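Local coordinates for protein beta sliding clamp (PDB 6DJ8) that probably encircles DNA as a ring-shaped head-to-tail homodimer and tethers DNA polymerases and other proteins to it, making replication processive, at residues 29-33 and 56-60; 60-65 and 223-227; 227-233 and 251-256. The contacts are given in a common frame with arbitrary orientation. Residue numbers count along the deposited sequence, not the author numbering.

Contact 1. Residues 29-33 and 56-60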
loop_
_atom_site.group_PDB
_atom_site.type_symbol
_atom_site.label_atom_id
_atom_site.label_comp_id
_atom_site.label_asym_id
_atom_site.label_seq_id
_atom_site.Cartn_x
_atom_site.Cartn_y
_atom_site.Cartn_z
ATOM N N ALA A 29 6.955 8.765 -18.543
ATOM C CA ALA A 29 6.074 9.361 -19.549
ATOM C C ALA A 29 4.611 9.106 -19.219
ATOM O O ALA A 29 3.761 9.986 -19.400
ATOM C CB ALA A 29 6.406 8.815 -20.947
ATOM N N LYS A 30 4.292 7.913 -18.728
ATOM C CA LYS A 30 2.890 7.612 -18.495
ATOM C C LYS A 30 2.379 8.247 -17.215
ATOM O O LYS A 30 1.189 8.143 -16.922
ATOM C CB LYS A 30 2.664 6.092 -18.477
ATOM C CG LYS A 30 2.903 5.419 -17.155
ATOM C CD LYS A 30 2.895 3.891 -17.321
ATOM C CE LYS A 30 2.082 3.208 -16.226
ATOM N NZ LYS A 30 2.528 3.570 -14.858
ATOM N N GLY A 31 3.243 8.951 -16.482
ATOM C CA GLY A 31 2.802 9.596 -15.263
ATOM C C GLY A 31 1.664 10.574 -15.470
ATOM O O GLY A 31 0.815 10.725 -14.593
ATOM N N ILE A 32 1.585 11.200 -16.648
ATOM C CA ILE A 32 0.531 12.183 -16.899
ATOM C C ILE A 32 -0.651 11.581 -17.652
ATOM O O ILE A 32 -1.590 12.302 -17.992
ATOM C CB ILE A 32 1.073 13.405 -17.651
ATOM C CG1 ILE A 32 1.759 12.968 -18.949
ATOM C CG2 ILE A 32 2.031 14.188 -16.745
ATOM C CD1 ILE A 32 2.081 14.132 -19.878
ATOM N N ILE A 33 -0.643 10.271 -17.885
ATOM C CA ILE A 33 -1.671 9.599 -18.673
ATOM C C ILE A 33 -2.668 8.938 -17.733
ATOM O O ILE A 33 -2.331 7.981 -17.028
ATOM C CB ILE A 33 -1.053 8.567 -19.627
ATOM C CG1 ILE A 33 -0.096 9.237 -20.610
ATOM C CG2 ILE A 33 -2.131 7.793 -20.355
ATOM C CD1 ILE A 33 0.396 8.302 -21.702
ATOM N N ILE A 56 9.994 9.270 -27.054
ATOM C CA ILE A 56 8.771 8.863 -26.373
ATOM C C ILE A 56 7.972 10.119 -26.061
ATOM O O ILE A 56 8.500 11.061 -25.453
ATOM C CB ILE A 56 9.086 8.066 -25.094
ATOM C CG1 ILE A 56 9.786 6.752 -25.453
ATOM C CG2 ILE A 56 7.817 7.788 -24.284
ATOM C CD1 ILE A 56 10.477 6.126 -24.282
ATOM N N LYS A 57 6.718 10.152 -26.506
ATOM C CA LYS A 57 5.842 11.292 -26.254
ATOM C C LYS A 57 4.594 10.835 -25.513
ATOM O O LYS A 57 4.069 9.740 -25.761
ATOM C CB LYS A 57 5.435 12.003 -27.550
ATOM C CG LYS A 57 6.574 12.728 -28.258
ATOM C CD LYS A 57 6.065 13.404 -29.544
ATOM C CE LYS A 57 7.195 13.784 -30.481
ATOM N NZ LYS A 57 6.701 14.423 -31.767
ATOM N N SER A 58 4.136 11.672 -24.591
ATOM C CA SER A 58 2.866 11.454 -23.917
ATOM C C SER A 58 2.212 12.807 -23.705
ATOM O O SER A 58 2.873 13.844 -23.732
ATOM C CB SER A 58 3.034 10.723 -22.580
ATOM O OG SER A 58 3.785 11.506 -21.675
ATOM N N THR A 59 0.895 12.800 -23.540
ATOM C CA THR A 59 0.206 14.047 -23.245
ATOM C C THR A 59 -1.072 13.735 -22.489
ATOM O O THR A 59 -1.617 12.637 -22.599
ATOM C CB THR A 59 -0.133 14.842 -24.507
ATOM O OG1 THR A 59 -0.798 16.067 -24.145
ATOM C CG2 THR A 59 -1.051 14.009 -25.433
ATOM N N ASP A 60 -1.522 14.699 -21.683
ATOM C CA ASP A 60 -2.881 14.671 -21.158
ATOM C C ASP A 60 -3.761 15.687 -21.880
ATOM O O ASP A 60 -4.858 16.011 -21.412
ATOM C CB ASP A 60 -2.881 14.878 -19.640
ATOM C CG ASP A 60 -2.444 16.285 -19.214
ATOM O OD1 ASP A 60 -2.242 17.183 -20.070
ATOM O OD2 ASP A 60 -2.279 16.476 -17.989
#
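Residues 56-59 form the end of an extended strand, and 29-33, leading on from helix 19-29, pass beside it. The backbones come close twice, with Ala29 CA 5.8 Å from Ser58 CA and Ile33 CA 5.8 Å from Asp60 CA. Between these points the loop bends away from the strand, a bend held by a hydrogen bond from Ile33 N to Lys30 O (3.0 Å). Ser58 sits at the middle of the contact. Its hydroxyl donates to the main-chain carbonyl of Ala29, Ser58 OG to Ala29 O at 2.7 Å, while apolar groups crowd round it: Ile32 CD1 lies 3.6 Å from Ser58 OG, and Ile33 CD1 3.7 Å from Ser58 CB. Toward the start of the strand segment, Ala29 CB packs on Ile56 CG2 at 3.8 Å. At the other end Ile32 CD1 reaches Thr59 CA (3.9 Å), and Ile32 O lies 3.3 Å from Asp60 CB. The carboxylate of Asp60 is engaged elsewhere, in a salt bridge with Lys223, and Thr59 turns its CB away, its hydroxyl bonding to the backbone of Arg61 and Ile63. Helix 19-29 of the N-terminal domain is thus fixed to its sheet by one short polar bond set among aliphatic groups, which gives the main-chain carbonyl of Ala29 a partner inside an otherwise apolar interface.

Contact 2. Residues 60-65 and 223-227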
loop_
_atom_site.group_PDB
_atom_site.type_symbol
_atom_site.label_atom_id
_atom_site.label_comp_id
_atom_site.label_asym_id
_atom_site.label_seq_id
_atom_site.Cartn_x
_atom_site.Cartn_y
_atom_site.Cartn_z
ATOM N N ASP A 60 -1.522 14.699 -21.683
ATOM C CA ASP A 60 -2.881 14.671 -21.158
ATOM C C ASP A 60 -3.761 15.687 -21.880
ATOM O O ASP A 60 -4.858 16.011 -21.412
ATOM C CB ASP A 60 -2.881 14.878 -19.640
ATOM C CG ASP A 60 -2.444 16.285 -19.214
ATOM O OD1 ASP A 60 -2.242 17.183 -20.070
ATOM O OD2 ASP A 60 -2.279 16.476 -17.989
ATOM N N ARG A 61 -3.291 16.174 -23.030
ATOM C CA ARG A 61 -3.885 17.162 -23.923
ATOM C C ARG A 61 -3.656 18.581 -23.385
ATOM O O ARG A 61 -4.071 19.547 -24.023
ATOM C CB ARG A 61 -5.374 16.884 -24.192
ATOM C CG ARG A 61 -5.624 15.386 -24.565
ATOM C CD ARG A 61 -7.037 15.102 -25.025
ATOM N NE ARG A 61 -7.302 15.696 -26.329
ATOM C CZ ARG A 61 -8.465 15.619 -26.968
ATOM N NH1 ARG A 61 -8.607 16.196 -28.155
ATOM N NH2 ARG A 61 -9.477 14.950 -26.427
ATOM N N ASN A 62 -2.980 18.733 -22.247
ATOM C CA ASN A 62 -2.521 20.041 -21.777
ATOM C C ASN A 62 -1.015 20.045 -21.575
ATOM O O ASN A 62 -0.321 20.894 -22.144
ATOM C CB ASN A 62 -3.241 20.423 -20.481
ATOM C CG ASN A 62 -3.023 21.871 -20.098
ATOM O OD1 ASN A 62 -1.896 22.362 -20.086
ATOM N ND2 ASN A 62 -4.113 22.567 -19.799
ATOM N N ILE A 63 -0.491 19.118 -20.788
ATOM C CA ILE A 63 0.939 18.889 -20.663
ATOM C C ILE A 63 1.375 18.020 -21.836
ATOM O O ILE A 63 0.712 17.024 -22.163
ATOM C CB ILE A 63 1.259 18.198 -19.327
ATOM C CG1 ILE A 63 0.933 19.130 -18.155
ATOM C CG2 ILE A 63 2.712 17.747 -19.305
ATOM C CD1 ILE A 63 0.903 18.459 -16.804
ATOM N N PHE A 64 2.471 18.404 -22.485
ATOM C CA PHE A 64 3.059 17.652 -23.588
ATOM C C PHE A 64 4.472 17.282 -23.173
ATOM O O PHE A 64 5.260 18.157 -22.797
ATOM C CB PHE A 64 3.032 18.460 -24.892
ATOM C CG PHE A 64 1.666 18.591 -25.463
ATOM C CD1 PHE A 64 0.806 19.570 -25.027
ATOM C CD2 PHE A 64 1.209 17.663 -26.394
ATOM C CE1 PHE A 64 -0.473 19.660 -25.545
ATOM C CE2 PHE A 64 -0.064 17.744 -26.911
ATOM C CZ PHE A 64 -0.905 18.750 -26.489
ATOM N N PHE A 65 4.773 15.993 -23.201
ATOM C CA PHE A 65 6.015 15.471 -22.659
ATOM C C PHE A 65 6.779 14.759 -23.759
ATOM O O PHE A 65 6.185 14.054 -24.580
ATOM C CB PHE A 65 5.738 14.499 -21.497
ATOM C CG PHE A 65 6.946 13.713 -21.048
ATOM C CD1 PHE A 65 7.796 14.225 -20.081
ATOM C CD2 PHE A 65 7.216 12.448 -21.571
ATOM C CE1 PHE A 65 8.904 13.519 -19.645
ATOM C CE2 PHE A 65 8.329 11.726 -21.149
ATOM C CZ PHE A 65 9.168 12.244 -20.185
ATOM N N LYS A 223 -0.111 20.933 -11.938
ATOM C CA LYS A 223 0.141 19.518 -12.250
ATOM C C LYS A 223 1.528 19.315 -12.848
ATOM O O LYS A 223 2.243 18.380 -12.462
ATOM C CB LYS A 223 -0.928 18.962 -13.190
ATOM C CG LYS A 223 -0.686 17.500 -13.606
ATOM C CD LYS A 223 -1.784 16.986 -14.509
ATOM C CE LYS A 223 -1.583 15.493 -14.856
ATOM N NZ LYS A 223 -2.632 15.043 -15.818
ATOM N N ILE A 224 1.966 20.224 -13.735
ATOM C CA ILE A 224 3.276 20.017 -14.349
ATOM C C ILE A 224 4.381 20.021 -13.301
ATOM O O ILE A 224 5.395 19.330 -13.461
ATOM C CB ILE A 224 3.560 21.046 -15.472
ATOM C CG1 ILE A 224 4.753 20.551 -16.301
ATOM C CG2 ILE A 224 3.857 22.429 -14.887
ATOM C CD1 ILE A 224 5.010 21.352 -17.561
ATOM N N PHE A 225 4.203 20.759 -12.195
ATOM C CA PHE A 225 5.249 20.763 -11.180
ATOM C C PHE A 225 5.263 19.463 -10.385
ATOM O O PHE A 225 6.335 18.964 -10.038
ATOM C CB PHE A 225 5.092 21.986 -10.266
ATOM C CG PHE A 225 5.262 23.269 -11.017
ATOM C CD1 PHE A 225 6.519 23.661 -11.438
ATOM C CD2 PHE A 225 4.167 24.012 -11.414
ATOM C CE1 PHE A 225 6.688 24.821 -12.197
ATOM C CE2 PHE A 225 4.329 25.158 -12.157
ATOM C CZ PHE A 225 5.599 25.563 -12.553
ATOM N N ASN A 226 4.094 18.904 -10.078
ATOM C CA ASN A 226 4.081 17.571 -9.469
ATOM C C ASN A 226 4.771 16.566 -10.379
ATOM O O ASN A 226 5.614 15.790 -9.930
ATOM C CB ASN A 226 2.645 17.154 -9.163
ATOM C CG ASN A 226 2.023 18.030 -8.079
ATOM O OD1 ASN A 226 2.725 18.461 -7.169
ATOM N ND2 ASN A 226 0.718 18.293 -8.171
ATOM N N PHE A 227 4.520 16.664 -11.686
ATOM C CA PHE A 227 5.162 15.777 -12.662
ATOM C C PHE A 227 6.679 15.953 -12.656
ATOM O O PHE A 227 7.446 14.979 -12.569
ATOM C CB PHE A 227 4.579 16.108 -14.039
ATOM C CG PHE A 227 5.043 15.230 -15.153
ATOM C CD1 PHE A 227 5.153 13.856 -14.984
ATOM C CD2 PHE A 227 5.282 15.777 -16.405
ATOM C CE1 PHE A 227 5.538 13.040 -16.045
ATOM C CE2 PHE A 227 5.668 14.971 -17.471
ATOM C CZ PHE A 227 5.799 13.600 -17.283
#
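Asp60 divides its carboxylate between two tasks. OD1 faces its own turn and accepts from two backbone amides, Asn62 N to Asp60 OD1 at 2.8 Å and Ile63 N to Asp60 OD1 at 2.7 Å, so that an Asx turn and an Asx motif share one acceptor. OD2 points out to the helix and receives Lys223 NZ at 2.6 Å in a salt-bridged hydrogen bond. To reach it, Lys223 extends all four side-chain torsions in the t range from the first turn of helix 223-231. The hairpin end is closed by Asp60 N to Ile63 O (3.3 Å), and that same carbonyl also accepts from the hydroxyl of Thr59. Asn62 turns elsewhere, its OD1 taking the amide of Ser259, while Phe227 N bonds to Lys223 O (3.0 Å) within the helix. Beneath these polar groups the contact is apolar. Ile63 CD1 approaches Lys223 CG at 3.7 Å and Ile224 CB at 3.9 Å, and Ile63 CG2 is 4.3 Å from Phe227 CD2. Phe227 directs its edge at the face of Phe65 in an offset edge-to-face pair, ring centroids 5.3 Å apart and planes at 66°, with Phe65 CD1 and Phe227 CE2 only 3.4 Å apart. Here a beta hairpin of the N-terminal domain meets a helix of the central domain. Such a junction belongs to the beta sliding clamp fold, in which successive domains of one chain join side by side through a continuous antiparallel sheet, with helices packed against it.

Contact 3. Residues 227-233 and 251-256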
loop_
_atom_site.group_PDB
_atom_site.type_symbol
_atom_site.label_atom_id
_atom_site.label_comp_id
_atom_site.label_asym_id
_atom_site.label_seq_id
_atom_site.Cartn_x
_atom_site.Cartn_y
_atom_site.Cartn_z
ATOM N N PHE A 227 4.520 16.664 -11.686
ATOM C CA PHE A 227 5.162 15.777 -12.662
ATOM C C PHE A 227 6.679 15.953 -12.656
ATOM O O PHE A 227 7.446 14.979 -12.569
ATOM C CB PHE A 227 4.579 16.108 -14.039
ATOM C CG PHE A 227 5.043 15.230 -15.153
ATOM C CD1 PHE A 227 5.153 13.856 -14.984
ATOM C CD2 PHE A 227 5.282 15.777 -16.405
ATOM C CE1 PHE A 227 5.538 13.040 -16.045
ATOM C CE2 PHE A 227 5.668 14.971 -17.471
ATOM C CZ PHE A 227 5.799 13.600 -17.283
ATOM N N LEU A 228 7.116 17.211 -12.709
ATOM C CA LEU A 228 8.525 17.554 -12.828
ATOM C C LEU A 228 9.341 17.046 -11.650
ATOM O O LEU A 228 10.497 16.638 -11.819
ATOM C CB LEU A 228 8.663 19.078 -12.900
ATOM C CG LEU A 228 8.447 19.711 -14.265
ATOM C CD1 LEU A 228 8.347 21.201 -14.089
ATOM C CD2 LEU A 228 9.636 19.351 -15.106
ATOM N N LYS A 229 8.791 17.136 -10.440
ATOM C CA LYS A 229 9.605 16.766 -9.291
ATOM C C LYS A 229 9.943 15.281 -9.313
ATOM O O LYS A 229 10.975 14.887 -8.763
ATOM C CB LYS A 229 8.934 17.184 -7.978
ATOM C CG LYS A 229 7.541 16.654 -7.697
ATOM C CD LYS A 229 7.064 17.214 -6.362
ATOM C CE LYS A 229 5.550 17.281 -6.244
ATOM N NZ LYS A 229 5.140 18.155 -5.097
ATOM N N HIS A 230 9.140 14.463 -9.991
ATOM C CA HIS A 230 9.483 13.066 -10.240
ATOM C C HIS A 230 10.527 12.911 -11.350
ATOM O O HIS A 230 11.228 11.892 -11.388
ATOM C CB HIS A 230 8.208 12.288 -10.591
ATOM C CG HIS A 230 8.439 10.846 -10.934
ATOM N ND1 HIS A 230 9.222 10.009 -10.165
ATOM C CD2 HIS A 230 7.989 10.093 -11.967
ATOM C CE1 HIS A 230 9.244 8.805 -10.709
ATOM N NE2 HIS A 230 8.503 8.829 -11.802
ATOM N N LEU A 231 10.652 13.889 -12.258
ATOM C CA LEU A 231 11.557 13.739 -13.398
ATOM C C LEU A 231 12.964 14.253 -13.131
ATOM O O LEU A 231 13.932 13.698 -13.662
ATOM C CB LEU A 231 11.012 14.492 -14.618
ATOM C CG LEU A 231 9.644 14.087 -15.144
ATOM C CD1 LEU A 231 9.262 14.975 -16.277
ATOM C CD2 LEU A 231 9.703 12.660 -15.632
ATOM N N MET A 232 13.107 15.282 -12.316
ATOM C CA MET A 232 14.385 15.967 -12.207
ATOM C C MET A 232 15.325 15.238 -11.261
ATOM O O MET A 232 14.994 14.996 -10.094
ATOM C CB MET A 232 14.175 17.405 -11.765
ATOM C CG MET A 232 13.845 18.308 -12.927
ATOM S SD MET A 232 13.592 19.981 -12.368
ATOM C CE MET A 232 14.763 20.026 -11.092
ATOM N N SER A 233 16.513 14.915 -11.777
ATOM C CA SER A 233 17.510 14.187 -11.006
ATOM C C SER A 233 18.049 15.007 -9.842
ATOM O O SER A 233 18.426 14.441 -8.812
ATOM C CB SER A 233 18.652 13.769 -11.933
ATOM O OG SER A 233 19.361 14.904 -12.413
ATOM N N PHE A 251 15.532 19.903 -19.764
ATOM C CA PHE A 251 16.622 19.452 -18.910
ATOM C C PHE A 251 16.895 17.994 -19.225
ATOM O O PHE A 251 15.964 17.236 -19.505
ATOM C CB PHE A 251 16.288 19.596 -17.419
ATOM C CG PHE A 251 15.101 18.784 -16.970
ATOM C CD1 PHE A 251 13.817 19.274 -17.108
ATOM C CD2 PHE A 251 15.276 17.537 -16.385
ATOM C CE1 PHE A 251 12.721 18.534 -16.695
ATOM C CE2 PHE A 251 14.181 16.789 -15.957
ATOM C CZ PHE A 251 12.902 17.296 -16.107
ATOM N N ASP A 252 18.170 17.613 -19.127
ATOM C CA ASP A 252 18.638 16.271 -19.456
ATOM C C ASP A 252 18.050 15.809 -20.782
ATOM O O ASP A 252 18.173 16.515 -21.785
ATOM C CB ASP A 252 18.314 15.312 -18.323
ATOM C CG ASP A 252 19.096 15.645 -17.053
ATOM O OD1 ASP A 252 20.300 15.961 -17.155
ATOM O OD2 ASP A 252 18.510 15.606 -15.958
ATOM N N ASN A 253 17.353 14.672 -20.808
ATOM C CA ASN A 253 16.806 14.184 -22.069
ATOM C C ASN A 253 15.308 14.450 -22.195
ATOM O O ASN A 253 14.613 13.726 -22.917
ATOM C CB ASN A 253 17.120 12.693 -22.249
ATOM C CG ASN A 253 16.640 11.833 -21.084
ATOM O OD1 ASN A 253 16.694 12.237 -19.920
ATOM N ND2 ASN A 253 16.169 10.630 -21.397
ATOM N N TYR A 254 14.806 15.510 -21.545
ATOM C CA TYR A 254 13.382 15.793 -21.467
ATOM C C TYR A 254 13.034 17.171 -22.023
ATOM O O TYR A 254 13.826 18.119 -21.954
ATOM C CB TYR A 254 12.870 15.691 -20.018
ATOM C CG TYR A 254 13.150 14.359 -19.373
ATOM C CD1 TYR A 254 12.426 13.224 -19.737
ATOM C CD2 TYR A 254 14.142 14.227 -18.409
ATOM C CE1 TYR A 254 12.680 11.995 -19.156
ATOM C CE2 TYR A 254 14.404 13.008 -17.822
ATOM C CZ TYR A 254 13.672 11.891 -18.200
ATOM O OH TYR A 254 13.961 10.680 -17.617
ATOM N N LYS A 255 11.839 17.260 -22.604
ATOM C CA LYS A 255 11.212 18.517 -22.975
ATOM C C LYS A 255 9.754 18.393 -22.585
ATOM O O LYS A 255 9.141 17.347 -22.808
ATOM C CB LYS A 255 11.353 18.825 -24.472
ATOM C CG LYS A 255 12.785 18.831 -24.980
ATOM C CD LYS A 255 12.824 19.091 -26.489
ATOM C CE LYS A 255 14.246 19.278 -26.986
ATOM N NZ LYS A 255 14.302 19.398 -28.474
ATOM N N ILE A 256 9.229 19.410 -21.919
ATOM C CA ILE A 256 7.866 19.390 -21.404
ATOM C C ILE A 256 7.268 20.768 -21.614
ATOM O O ILE A 256 7.961 21.780 -21.463
ATOM C CB ILE A 256 7.823 19.014 -19.905
ATOM C CG1 ILE A 256 8.933 18.026 -19.565
ATOM C CG2 ILE A 256 6.468 18.410 -19.523
ATOM C CD1 ILE A 256 9.053 17.760 -18.119
#
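Phe251, at the start of a type II' beta turn that ends at Tyr254, lays its ring among three side chains of segment 227-233. Met232 CG lies over one face, 3.6 Å from the ring centroid in a CH-pi contact, and Met232 SD follows at 4.6 Å from the centroid as a Met-aromatic contact. Leu231 CB meets the ring edge at Phe251 CZ (3.7 Å), and Leu228 CD2 stands 3.6 Å from Phe251 CE1. Asp252, next in the turn, approaches Ser233 without bonding to it, OD2 being 3.7 Å from Ser233 OG; both side chains bond instead to Gln157. Past the turn, closed by Tyr254 N to Phe251 O at 2.9 Å, Tyr254 comes no closer than 4.2 Å, from its CE2 to Leu231 O, and its hydroxyl is engaged with Lys28 and Glu25. Ile256 then fits against the helix: its CD1 touches Leu228 CD2 (3.5 Å) and Leu231 CD1 (3.3 Å), while its CG2 lies 4.1 Å from Phe227 CE2, at the edge of that ring. Strand 254-256 runs almost antiparallel to helix 227-231, at 175° with 11.4 Å between axes, so successive turns of the helix meet residues on the same face of the strand. Interlocking of aliphatic, aromatic and thioether groups holds helix 223-231 to the central-domain part of the sheet that the two domains share, with the carboxylate of Asp252 and the hydroxyl of Ser233 at its exposed end.

How the contacts relate
From the N terminus, contact 1 closes first: the chain leaves helix 19-29, forms strand 44-50 and returns on strand 53-59 beside the helix end. Contact 2 opens at Asp60, which both share, and spans 157 residues to bring the turn and strand start at 60-65 against helix 223-231 of the central domain. Contact 3 starts at Phe227, shared with contact 2, and closes a short loop through strands 237-242 and 246-251. The three therefore follow in series, neither nesting nor crossing. All reach one antiparallel sheet, where strands 64-70 and 254-259 adjoin, and Phe65 and Ile32 of the N-terminal domain meet Phe227 of the central domain, beside Ile256.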